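Periplasmic oligopeptide-binding protein (Burkholderia pseudomallei, PDB 3ZS6) probably binds oligopeptides in the periplasm and delivers them to an ABC transporter for uptake across the inner membrane. Local coordinates at residues A477-K482 with D495-Q500. Numbering follows the deposited sequence.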
# COMPACT_ATOMS: atom_id res chain seq x y z
N ALA A 477 12.34 -4.85 4.12
CA ALA A 477 11.67 -5.96 3.44
C ALA A 477 11.97 -7.32 4.09
O ALA A 477 11.47 -8.36 3.65
CB ALA A 477 12.08 -6.00 1.97
N ASP A 478 12.79 -7.29 5.13
CA ASP A 478 13.25 -8.50 5.81
C ASP A 478 12.11 -9.43 6.21
O ASP A 478 11.18 -9.02 6.90
CB ASP A 478 14.06 -8.14 7.06
CG ASP A 478 15.40 -7.50 6.73
OD1 ASP A 478 15.59 -7.08 5.57
OD2 ASP A 478 16.25 -7.40 7.63
N ARG A 479 12.20 -10.68 5.76
CA ARG A 479 11.24 -11.71 6.15
C ARG A 479 11.89 -13.08 6.00
O ARG A 479 12.97 -13.21 5.40
CB ARG A 479 9.96 -11.61 5.31
CG ARG A 479 10.13 -11.96 3.82
CD ARG A 479 8.79 -12.39 3.19
NE ARG A 479 7.74 -11.39 3.38
CZ ARG A 479 7.49 -10.39 2.54
NH1 ARG A 479 8.21 -10.24 1.43
NH2 ARG A 479 6.52 -9.52 2.81
N LEU A 480 11.26 -14.10 6.58
CA LEU A 480 11.76 -15.47 6.49
C LEU A 480 10.97 -16.24 5.43
O LEU A 480 9.74 -16.24 5.45
CB LEU A 480 11.65 -16.19 7.84
CG LEU A 480 12.62 -15.70 8.93
CD1 LEU A 480 12.14 -16.10 10.33
CD2 LEU A 480 14.04 -16.22 8.67
N VAL A 481 11.69 -16.87 4.51
CA VAL A 481 11.09 -17.71 3.48
C VAL A 481 11.93 -18.98 3.40
O VAL A 481 13.15 -18.92 3.26
CB VAL A 481 11.04 -17.01 2.11
CG1 VAL A 481 10.47 -17.94 1.05
CG2 VAL A 481 10.22 -15.70 2.19
N LYS A 482 11.28 -20.13 3.53
CA LYS A 482 11.98 -21.42 3.62
C LYS A 482 12.91 -21.66 2.42
O LYS A 482 12.64 -21.19 1.30
CB LYS A 482 10.96 -22.56 3.75
CG LYS A 482 10.13 -22.50 5.03
CD LYS A 482 10.95 -22.95 6.25
CE LYS A 482 10.10 -22.99 7.52
NZ LYS A 482 10.86 -23.61 8.65
N ASP A 495 7.14 -5.12 -3.13
CA ASP A 495 6.72 -6.32 -2.41
C ASP A 495 5.36 -6.86 -2.84
O ASP A 495 4.52 -7.22 -2.00
CB ASP A 495 6.77 -6.12 -0.88
CG ASP A 495 6.61 -7.44 -0.12
OD1 ASP A 495 6.88 -8.52 -0.69
OD2 ASP A 495 6.21 -7.40 1.06
N MET A 496 5.15 -6.92 -4.15
CA MET A 496 3.96 -7.55 -4.70
C MET A 496 4.36 -8.89 -5.31
O MET A 496 4.66 -9.00 -6.51
CB MET A 496 3.27 -6.63 -5.72
CG MET A 496 2.32 -5.58 -5.09
SD MET A 496 0.85 -6.31 -4.30
CE MET A 496 1.10 -5.97 -2.55
N ARG A 497 4.39 -9.91 -4.45
CA ARG A 497 4.92 -11.21 -4.83
C ARG A 497 3.82 -12.26 -4.84
O ARG A 497 3.41 -12.75 -3.80
CB ARG A 497 6.05 -11.62 -3.87
CG ARG A 497 7.27 -10.65 -3.87
CD ARG A 497 8.25 -10.98 -2.74
NE ARG A 497 9.62 -10.54 -3.01
CZ ARG A 497 10.18 -9.43 -2.50
NH1 ARG A 497 9.49 -8.62 -1.70
NH2 ARG A 497 11.44 -9.14 -2.81
N ALA A 498 3.35 -12.58 -6.04
CA ALA A 498 2.23 -13.50 -6.22
C ALA A 498 2.67 -14.94 -6.02
O ALA A 498 3.80 -15.31 -6.34
CB ALA A 498 1.63 -13.33 -7.62
N SER A 499 1.76 -15.76 -5.52
CA SER A 499 2.08 -17.17 -5.30
C SER A 499 2.41 -17.93 -6.60
O SER A 499 3.24 -18.85 -6.59
CB SER A 499 0.92 -17.85 -4.56
OG SER A 499 0.68 -17.20 -3.33
N GLN A 500 1.79 -17.56 -7.71
CA GLN A 500 1.98 -18.31 -8.96
C GLN A 500 3.40 -18.19 -9.52
O GLN A 500 3.79 -18.96 -10.42
CB GLN A 500 0.96 -17.90 -10.03
CG GLN A 500 1.16 -16.49 -10.60
CD GLN A 500 0.46 -16.31 -11.94
OE1 GLN A 500 -0.45 -15.49 -12.08
NE2 GLN A 500 0.89 -17.08 -12.93
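Arg479, near the end of strand 470-480, meets the carboxylate of Asp495 end-on in a two-nitrogen salt bridge. NH2 of Arg479 gives the straighter bond, to the syn lone pair of Asp495 OD2 (2.8 Å, 173°). NH1 of Arg479 reaches Asp495 OD1 at 3.0 Å from above the carboxylate plane, in keeping with the 36° between the two flat groups. Arginine suits this place: its long chain, bent at chi3, spans the gap and still offers two N-H groups to one acid. Asp495 is short, and with CG anti to the backbone N (chi1 -169°) it presents both oxygens to Arg479.

A second salt bridge lies within 495-500. NH1 of Arg497, on a chain extended from CG to NE, donates to Asp495 OD1 at 2.8 Å, from the same face as Arg479, so this oxygen accepts two charged donors. The two NH1 atoms of Arg479 and Arg497 stand only 3.7 Å apart, a closeness the shared aspartate probably makes tolerable.

Further bonds fix both guanidinium groups: Tyr488 OH meets Arg479 NH1, and the carbonyl of Thr489 takes Arg497 NH2. This buried Arg-Asp-Arg salt-bridge network ties the strand's end to the loop before strand 503-504, close to the bound peptide of a family 5 solute-binding protein.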